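Local coordinates for protein dnab-like replicative helicase (Bacillus phage SPP1, PDB 3BH0) that probably couples ATP hydrolysis to 5'-3' unwinding of duplex DNA in phage replication, the chain here being the ATPase domain of this DnaB-family helicase, at residues F70-A75 with G251-D256; D212-A217 with D256-E261; Q229-V234 with L247-Q252. All coordinates share one frame; numbering follows the deposited sequence.

Contact 1: residues F70-A75 with G251-D256; sequences FVLIAA and GQLEQD
D256, which meets the ring of F70, donates its backbone N to the carbonyl O of Q252, D256 N lying 3.1 Å from Q252 O. This bond belongs to the single turn of helix 252-256, which sets L253 and the CB and carbonyl of D256 beside strand 70-74. The meeting surfaces are largely carbon. F70 approaches with its ring edge, CD2 coming within 3.9 Å of D256 C, which sits near the plane of the ring, and within 4.1 Å of D256 CB. Ring and carboxylate planes stand 39° apart, and D256 OD2 is hydrogen-bonded to S210 OG of helix 202-220, so the acid's polar end is held away from the strand. One turn earlier, the branched ends of two leucines meet at roughly a right angle: L72 CD2 lies 3.8 Å from L253 CG, while the two CD1 methyls of L72 and L253 are 4.0 Å apart. CG of L253 is roughly opposite its backbone N (chi1 -150°), a torsion that brings the branch closer to the strand than its CB direction suggests. Strand 70-74, flanked by strands 223-228 and 259-265, runs on to A75 and an apparent Walker A loop, the layout of a RecA-like P-loop ATPase core.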
loop_
_atom_site.group_PDB
_atom_site.type_symbol
_atom_site.label_atom_id
_atom_site.label_comp_id
_atom_site.label_asym_id
_atom_site.label_seq_id
_atom_site.Cartn_x
_atom_site.Cartn_y
_atom_site.Cartn_z
ATOM N N PHE A 70 -7.732 1.516 7.606
ATOM C CA PHE A 70 -6.368 1.187 7.934
ATOM C C PHE A 70 -6.102 -0.135 7.224
ATOM O O PHE A 70 -6.636 -1.183 7.610
ATOM C CB PHE A 70 -6.208 1.078 9.449
ATOM C CG PHE A 70 -4.852 0.654 9.893
ATOM C CD1 PHE A 70 -3.715 1.046 9.198
ATOM C CD2 PHE A 70 -4.707 -0.126 11.029
ATOM C CE1 PHE A 70 -2.460 0.650 9.613
ATOM C CE2 PHE A 70 -3.447 -0.533 11.454
ATOM C CZ PHE A 70 -2.323 -0.138 10.744
ATOM N N VAL A 71 -5.324 -0.071 6.148
ATOM C CA VAL A 71 -5.027 -1.259 5.365
ATOM C C VAL A 71 -3.578 -1.696 5.479
ATOM O O VAL A 71 -2.648 -0.893 5.510
ATOM C CB VAL A 71 -5.590 -1.210 3.893
ATOM C CG1 VAL A 71 -6.111 0.145 3.546
ATOM C CG2 VAL A 71 -4.593 -1.688 2.862
ATOM N N LEU A 72 -3.435 -3.007 5.601
ATOM C CA LEU A 72 -2.173 -3.672 5.799
ATOM C C LEU A 72 -1.823 -4.520 4.566
ATOM O O LEU A 72 -2.642 -5.274 4.064
ATOM C CB LEU A 72 -2.275 -4.540 7.053
ATOM C CG LEU A 72 -0.968 -4.871 7.745
ATOM C CD1 LEU A 72 -0.466 -3.636 8.520
ATOM C CD2 LEU A 72 -1.170 -6.054 8.664
ATOM N N ILE A 73 -0.606 -4.337 4.069
ATOM C CA ILE A 73 -0.058 -5.146 2.991
ATOM C C ILE A 73 1.115 -5.877 3.611
ATOM O O ILE A 73 2.176 -5.295 3.840
ATOM C CB ILE A 73 0.412 -4.302 1.768
ATOM C CG1 ILE A 73 -0.765 -3.529 1.164
ATOM C CG2 ILE A 73 1.007 -5.206 0.708
ATOM C CD1 ILE A 73 -0.369 -2.486 0.156
ATOM N N ALA A 74 0.889 -7.144 3.910
ATOM C CA ALA A 74 1.902 -7.979 4.509
ATOM C C ALA A 74 2.358 -9.124 3.583
ATOM O O ALA A 74 1.574 -9.724 2.851
ATOM C CB ALA A 74 1.424 -8.504 5.848
ATOM N N ALA A 75 3.649 -9.403 3.595
ATOM C CA ALA A 75 4.193 -10.476 2.763
ATOM C C ALA A 75 5.581 -10.813 3.235
ATOM O O ALA A 75 6.277 -9.968 3.778
ATOM C CB ALA A 75 4.232 -10.065 1.286
ATOM N N GLY A 251 0.363 -9.024 17.325
ATOM C CA GLY A 251 -0.942 -9.202 17.980
ATOM C C GLY A 251 -2.027 -8.245 17.484
ATOM O O GLY A 251 -2.793 -8.554 16.560
ATOM N N GLN A 252 -2.079 -7.078 18.122
ATOM C CA GLN A 252 -3.021 -6.006 17.826
ATOM C C GLN A 252 -3.278 -5.784 16.336
ATOM O O GLN A 252 -4.387 -5.439 15.927
ATOM C CB GLN A 252 -2.473 -4.730 18.451
ATOM C CG GLN A 252 -3.339 -3.512 18.300
ATOM C CD GLN A 252 -4.580 -3.569 19.163
ATOM O OE1 GLN A 252 -5.684 -3.763 18.659
ATOM N NE2 GLN A 252 -4.405 -3.388 20.476
ATOM N N LEU A 253 -2.240 -5.998 15.535
ATOM C CA LEU A 253 -2.223 -5.646 14.115
ATOM C C LEU A 253 -3.435 -6.146 13.308
ATOM O O LEU A 253 -4.008 -5.393 12.522
ATOM C CB LEU A 253 -0.890 -6.104 13.491
ATOM C CG LEU A 253 -0.297 -5.336 12.302
ATOM C CD1 LEU A 253 -0.403 -3.842 12.488
ATOM C CD2 LEU A 253 1.152 -5.727 12.106
ATOM N N GLU A 254 -3.829 -7.404 13.513
ATOM C CA GLU A 254 -4.968 -7.961 12.787
ATOM C C GLU A 254 -6.304 -7.388 13.263
ATOM O O GLU A 254 -7.271 -7.317 12.501
ATOM C CB GLU A 254 -4.981 -9.496 12.840
ATOM C CG GLU A 254 -5.489 -10.110 14.135
ATOM C CD GLU A 254 -5.797 -11.598 13.999
ATOM O OE1 GLU A 254 -5.094 -12.389 14.664
ATOM O OE2 GLU A 254 -6.728 -11.971 13.236
ATOM N N GLN A 255 -6.354 -6.975 14.525
ATOM C CA GLN A 255 -7.577 -6.413 15.079
ATOM C C GLN A 255 -7.863 -5.009 14.546
ATOM O O GLN A 255 -8.978 -4.727 14.116
ATOM C CB GLN A 255 -7.562 -6.505 16.607
ATOM C CG GLN A 255 -7.821 -7.968 17.061
ATOM C CD GLN A 255 -7.461 -8.247 18.509
ATOM O OE1 GLN A 255 -7.745 -7.451 19.393
ATOM N NE2 GLN A 255 -6.841 -9.394 18.755
ATOM N N ASP A 256 -6.843 -4.159 14.505
ATOM C CA ASP A 256 -7.039 -2.766 14.096
ATOM C C ASP A 256 -7.324 -2.538 12.613
ATOM O O ASP A 256 -8.097 -1.646 12.260
ATOM C CB ASP A 256 -5.870 -1.906 14.570
ATOM C CG ASP A 256 -5.814 -1.810 16.079
ATOM O OD1 ASP A 256 -6.897 -1.841 16.722
ATOM O OD2 ASP A 256 -4.701 -1.717 16.628
#

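Contact 2: residues D212-A217 with D256-E261; sequences DLKKMA and DADIIE
K214 and D258 make the tight part of this contact: K214 NZ donates to D258 OD2 at 2.8 Å, a salt bridge that uses the syn lone pair of that oxygen, on the side of OD1. The second oxygen is farther, K214 NZ to D258 OD1 being 3.5 Å, and the two side chains meet at about a right angle. D258 is buried, and its charge is shared. R287 and R68 form salt bridges to OD1, while the backbone N of F70 also reaches OD2; such a ring of donors fixes the rotation of the carboxylate and probably favours its charged form. The lysine nitrogen in turn donates to the carbonyl O of R68. Nearer the helix the fit is loose. K214 CG passes 3.9 Å from D256 O, and K214 CB is 4.2 Å from D256 CB, on a side where both residues are partly exposed. The lysine chain leaves helix 202-220 opposite its backbone N (chi1 173°), bends at chi2 (47°) and then runs extended past D256 to the buried acid. The bridge thus ties helix 202-220, which packs on the central sheet, to the turn entering strand 259-265 in the RecA-like alpha/beta fold.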
loop_
_atom_site.group_PDB
_atom_site.type_symbol
_atom_site.label_atom_id
_atom_site.label_comp_id
_atom_site.label_asym_id
_atom_site.label_seq_id
_atom_site.Cartn_x
_atom_site.Cartn_y
_atom_site.Cartn_z
ATOM N N ASP A 212 -2.414 3.538 17.103
ATOM C CA ASP A 212 -2.193 4.935 16.736
ATOM C C ASP A 212 -2.376 5.180 15.231
ATOM O O ASP A 212 -2.912 6.235 14.816
ATOM C CB ASP A 212 -0.819 5.424 17.249
ATOM C CG ASP A 212 -0.739 5.472 18.792
ATOM O OD1 ASP A 212 -1.763 5.185 19.453
ATOM O OD2 ASP A 212 0.336 5.788 19.358
ATOM N N LEU A 213 -1.961 4.197 14.421
ATOM C CA LEU A 213 -2.111 4.291 12.960
ATOM C C LEU A 213 -3.570 4.289 12.559
ATOM O O LEU A 213 -3.970 4.995 11.633
ATOM C CB LEU A 213 -1.341 3.176 12.223
ATOM C CG LEU A 213 0.164 3.430 12.084
ATOM C CD1 LEU A 213 0.892 2.242 11.480
ATOM C CD2 LEU A 213 0.473 4.723 11.294
ATOM N N LYS A 214 -4.365 3.490 13.255
ATOM C CA LYS A 214 -5.802 3.418 12.986
ATOM C C LYS A 214 -6.511 4.695 13.489
ATOM O O LYS A 214 -7.359 5.265 12.788
ATOM C CB LYS A 214 -6.391 2.131 13.597
ATOM C CG LYS A 214 -7.918 1.981 13.539
ATOM C CD LYS A 214 -8.503 2.301 12.170
ATOM C CE LYS A 214 -10.000 2.041 12.119
ATOM N NZ LYS A 214 -10.506 2.309 10.736
ATOM N N LYS A 215 -6.153 5.130 14.700
ATOM C CA LYS A 215 -6.666 6.377 15.276
ATOM C C LYS A 215 -6.371 7.558 14.332
ATOM O O LYS A 215 -7.260 8.352 14.030
ATOM C CB LYS A 215 -6.059 6.620 16.666
ATOM C CG LYS A 215 -6.970 7.428 17.573
ATOM C CD LYS A 215 -6.251 8.020 18.768
ATOM C CE LYS A 215 -6.279 7.083 19.966
ATOM N NZ LYS A 215 -5.723 7.776 21.177
ATOM N N MET A 216 -5.127 7.637 13.850
ATOM C CA MET A 216 -4.730 8.634 12.863
ATOM C C MET A 216 -5.570 8.577 11.584
ATOM O O MET A 216 -6.022 9.611 11.090
ATOM C CB MET A 216 -3.249 8.492 12.522
ATOM C CG MET A 216 -2.773 9.474 11.446
ATOM S SD MET A 216 -1.005 9.362 11.133
ATOM C CE MET A 216 -0.943 7.856 10.152
ATOM N N ALA A 217 -5.764 7.373 11.041
ATOM C CA ALA A 217 -6.620 7.170 9.873
ATOM C C ALA A 217 -7.989 7.799 10.123
ATOM O O ALA A 217 -8.495 8.566 9.303
ATOM C CB ALA A 217 -6.759 5.676 9.566
ATOM N N ASP A 256 -6.843 -4.159 14.505
ATOM C CA ASP A 256 -7.039 -2.766 14.096
ATOM C C ASP A 256 -7.324 -2.538 12.613
ATOM O O ASP A 256 -8.097 -1.646 12.260
ATOM C CB ASP A 256 -5.870 -1.906 14.570
ATOM C CG ASP A 256 -5.814 -1.810 16.079
ATOM O OD1 ASP A 256 -6.897 -1.841 16.722
ATOM O OD2 ASP A 256 -4.701 -1.717 16.628
ATOM N N ALA A 257 -6.719 -3.354 11.754
ATOM C CA ALA A 257 -6.848 -3.178 10.313
ATOM C C ALA A 257 -8.245 -3.535 9.814
ATOM O O ALA A 257 -8.868 -4.505 10.253
ATOM C CB ALA A 257 -5.791 -3.991 9.575
ATOM N N ASP A 258 -8.735 -2.727 8.894
ATOM C CA ASP A 258 -9.982 -3.006 8.215
ATOM C C ASP A 258 -9.721 -3.968 7.064
ATOM O O ASP A 258 -10.519 -4.866 6.786
ATOM C CB ASP A 258 -10.586 -1.684 7.728
ATOM C CG ASP A 258 -10.654 -0.662 8.842
ATOM O OD1 ASP A 258 -11.237 -0.991 9.906
ATOM O OD2 ASP A 258 -10.073 0.432 8.697
ATOM N N ILE A 259 -8.584 -3.767 6.404
ATOM C CA ILE A 259 -8.188 -4.589 5.278
ATOM C C ILE A 259 -6.762 -5.117 5.465
ATOM O O ILE A 259 -5.844 -4.373 5.810
ATOM C CB ILE A 259 -8.341 -3.834 3.942
ATOM C CG1 ILE A 259 -9.777 -3.306 3.807
ATOM C CG2 ILE A 259 -7.991 -4.763 2.769
ATOM C CD1 ILE A 259 -10.042 -2.360 2.637
ATOM N N ILE A 260 -6.601 -6.410 5.254
ATOM C CA ILE A 260 -5.295 -7.029 5.261
ATOM C C ILE A 260 -5.112 -7.789 3.963
ATOM O O ILE A 260 -5.781 -8.789 3.699
ATOM C CB ILE A 260 -5.104 -7.968 6.470
ATOM C CG1 ILE A 260 -5.265 -7.181 7.779
ATOM C CG2 ILE A 260 -3.742 -8.702 6.379
ATOM C CD1 ILE A 260 -5.238 -8.038 9.061
ATOM N N GLU A 261 -4.203 -7.299 3.140
ATOM C CA GLU A 261 -3.876 -8.005 1.926
ATOM C C GLU A 261 -2.493 -8.651 2.004
ATOM O O GLU A 261 -1.490 -7.976 2.180
ATOM C CB GLU A 261 -4.076 -7.119 0.692
ATOM C CG GLU A 261 -3.808 -5.665 0.904
ATOM C CD GLU A 261 -4.476 -4.772 -0.125
ATOM O OE1 GLU A 261 -5.676 -4.522 0.017
ATOM O OE2 GLU A 261 -3.800 -4.277 -1.048
#

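Contact 3: residues Q229-V234 with L247-Q252; sequences QLSRQV and LRESGQ
Two segments of the long connection between strand 223-228 and helix 252-256, without long helix or strand, come together here, their backbones closest at L230 and L247, whose CA atoms are 5.8 Å apart. In RecA-like helicases of the DnaB family this connection follows a core strand beside the nucleotide-binding loop, and in relatives the corresponding region carries a DNA-binding loop, a role it may share here. The buried part is a leucine pair: L230 CD2 meets L247 CD2 at 3.7 Å, the two side chains passing at a slant. Although the CB of L247 starts away from L230, its CG lies beside the backbone N (chi1 -61°) and the branch swings back. L230 also rests on A74 of the central strand, and its carbonyl O accepts a hydrogen bond from R76. Farther out the contact becomes polar and loose. E249, bent at chi2 (93°), brings its carboxylate near S231, E249 OE2 staying 4.1 Å from S231 OG. The serine hydroxyl faces its own segment instead, in the manner of an ST turn at the entry to the 3-10 turn 232-234: Q233 N donates to S231 OG over 3.3 Å, a weak bond with an N-H...O angle of 158°.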
loop_
_atom_site.group_PDB
_atom_site.type_symbol
_atom_site.label_atom_id
_atom_site.label_comp_id
_atom_site.label_asym_id
_atom_site.label_seq_id
_atom_site.Cartn_x
_atom_site.Cartn_y
_atom_site.Cartn_z
ATOM N N GLN A 229 5.975 -6.907 7.562
ATOM C CA GLN A 229 6.715 -8.129 7.351
ATOM C C GLN A 229 5.884 -9.256 7.926
ATOM O O GLN A 229 4.838 -9.006 8.518
ATOM C CB GLN A 229 8.099 -8.028 8.013
ATOM C CG GLN A 229 8.131 -8.083 9.553
ATOM C CD GLN A 229 9.476 -7.567 10.139
ATOM O OE1 GLN A 229 10.466 -7.433 9.428
ATOM N NE2 GLN A 229 9.492 -7.279 11.427
ATOM N N LEU A 230 6.321 -10.493 7.718
ATOM C CA LEU A 230 5.645 -11.671 8.287
ATOM C C LEU A 230 6.668 -12.613 8.878
ATOM O O LEU A 230 7.853 -12.551 8.523
ATOM C CB LEU A 230 4.798 -12.413 7.239
ATOM C CG LEU A 230 3.459 -11.767 6.901
ATOM C CD1 LEU A 230 2.909 -12.331 5.620
ATOM C CD2 LEU A 230 2.475 -11.944 8.023
ATOM N N SER A 231 6.194 -13.474 9.776
ATOM C CA SER A 231 7.012 -14.491 10.448
ATOM C C SER A 231 7.723 -15.413 9.445
ATOM O O SER A 231 7.135 -15.814 8.432
ATOM C CB SER A 231 6.109 -15.321 11.366
ATOM O OG SER A 231 6.855 -16.289 12.077
ATOM N N ARG A 232 8.979 -15.762 9.721
ATOM C CA ARG A 232 9.719 -16.654 8.810
ATOM C C ARG A 232 9.233 -18.092 8.924
ATOM O O ARG A 232 9.650 -18.971 8.177
ATOM C CB ARG A 232 11.239 -16.527 8.973
ATOM C CG ARG A 232 11.841 -17.038 10.288
ATOM C CD ARG A 232 13.370 -16.741 10.346
ATOM N NE ARG A 232 13.954 -16.501 9.011
ATOM C CZ ARG A 232 15.199 -16.816 8.637
ATOM N NH1 ARG A 232 16.033 -17.406 9.480
ATOM N NH2 ARG A 232 15.619 -16.538 7.404
ATOM N N GLN A 233 8.300 -18.285 9.848
ATOM C CA GLN A 233 7.657 -19.553 10.104
ATOM C C GLN A 233 6.676 -19.911 9.007
ATOM O O GLN A 233 6.282 -21.073 8.872
ATOM C CB GLN A 233 6.934 -19.489 11.442
ATOM C CG GLN A 233 7.096 -20.757 12.254
ATOM C CD GLN A 233 6.378 -20.705 13.596
ATOM O OE1 GLN A 233 5.378 -19.981 13.772
ATOM N NE2 GLN A 233 6.880 -21.488 14.554
ATOM N N VAL A 234 6.278 -18.910 8.230
ATOM C CA VAL A 234 5.463 -19.122 7.035
ATOM C C VAL A 234 6.132 -20.175 6.153
ATOM O O VAL A 234 5.467 -21.025 5.561
ATOM C CB VAL A 234 5.277 -17.794 6.231
ATOM C CG1 VAL A 234 4.592 -18.038 4.896
ATOM C CG2 VAL A 234 4.500 -16.776 7.048
ATOM N N LEU A 247 0.998 -13.008 11.670
ATOM C CA LEU A 247 1.299 -11.682 12.196
ATOM C C LEU A 247 1.728 -11.751 13.676
ATOM O O LEU A 247 1.599 -10.773 14.401
ATOM C CB LEU A 247 0.102 -10.741 11.980
ATOM C CG LEU A 247 -0.342 -10.465 10.532
ATOM C CD1 LEU A 247 -1.824 -10.083 10.449
ATOM C CD2 LEU A 247 0.526 -9.406 9.868
ATOM N N ARG A 248 2.287 -12.898 14.086
ATOM C CA ARG A 248 2.557 -13.260 15.508
ATOM C C ARG A 248 3.056 -12.152 16.429
ATOM O O ARG A 248 2.376 -11.794 17.394
ATOM C CB ARG A 248 3.522 -14.457 15.603
ATOM C CG ARG A 248 3.508 -15.178 16.963
ATOM C CD ARG A 248 4.348 -14.487 18.060
ATOM N NE ARG A 248 4.325 -15.270 19.303
ATOM C CZ ARG A 248 4.824 -14.876 20.478
ATOM N NH1 ARG A 248 5.403 -13.679 20.611
ATOM N NH2 ARG A 248 4.742 -15.687 21.531
ATOM N N GLU A 249 4.237 -11.622 16.108
ATOM C CA GLU A 249 5.008 -10.741 16.998
ATOM C C GLU A 249 4.348 -9.377 17.262
ATOM O O GLU A 249 4.894 -8.532 17.987
ATOM C CB GLU A 249 6.445 -10.559 16.461
ATOM C CG GLU A 249 7.227 -11.873 16.217
ATOM C CD GLU A 249 7.108 -12.409 14.776
ATOM O OE1 GLU A 249 6.047 -12.220 14.133
ATOM O OE2 GLU A 249 8.080 -13.031 14.286
ATOM N N SER A 250 3.154 -9.202 16.700
ATOM C CA SER A 250 2.449 -7.930 16.694
ATOM C C SER A 250 1.152 -7.958 17.514
ATOM O O SER A 250 0.881 -7.031 18.292
ATOM C CB SER A 250 2.161 -7.538 15.238
ATOM O OG SER A 250 3.345 -7.607 14.442
ATOM N N GLY A 251 0.363 -9.024 17.325
ATOM C CA GLY A 251 -0.942 -9.202 17.980
ATOM C C GLY A 251 -2.027 -8.245 17.484
ATOM O O GLY A 251 -2.793 -8.554 16.560
ATOM N N GLN A 252 -2.079 -7.078 18.122
ATOM C CA GLN A 252 -3.021 -6.006 17.826
ATOM C C GLN A 252 -3.278 -5.784 16.336
ATOM O O GLN A 252 -4.387 -5.439 15.927
ATOM C CB GLN A 252 -2.473 -4.730 18.451
ATOM C CG GLN A 252 -3.339 -3.512 18.300
ATOM C CD GLN A 252 -4.580 -3.569 19.163
ATOM O OE1 GLN A 252 -5.684 -3.763 18.659
ATOM N NE2 GLN A 252 -4.405 -3.388 20.476
#

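Contact 1 is the core member of the set, three of its four touching residues being buried, whereas contacts 2 and 3 each run from a buried part to a more open one. Contacts 1 and 2 share D256 and hold neighbouring strands, 70-74 and 259-265, which are joined by backbone pairing between L72 and both I259 and E261. Their chemistry differs with position: carbon surfaces meet over the strand in contact 1, a salt bridge sits at the start of strand 259-265 in contact 2. Contact 3, about 10 Å from contact 1 centre to centre, extends the hydrophobic patch outward through L72 and L247, then ends among polar loop residues without a bond between its two segments.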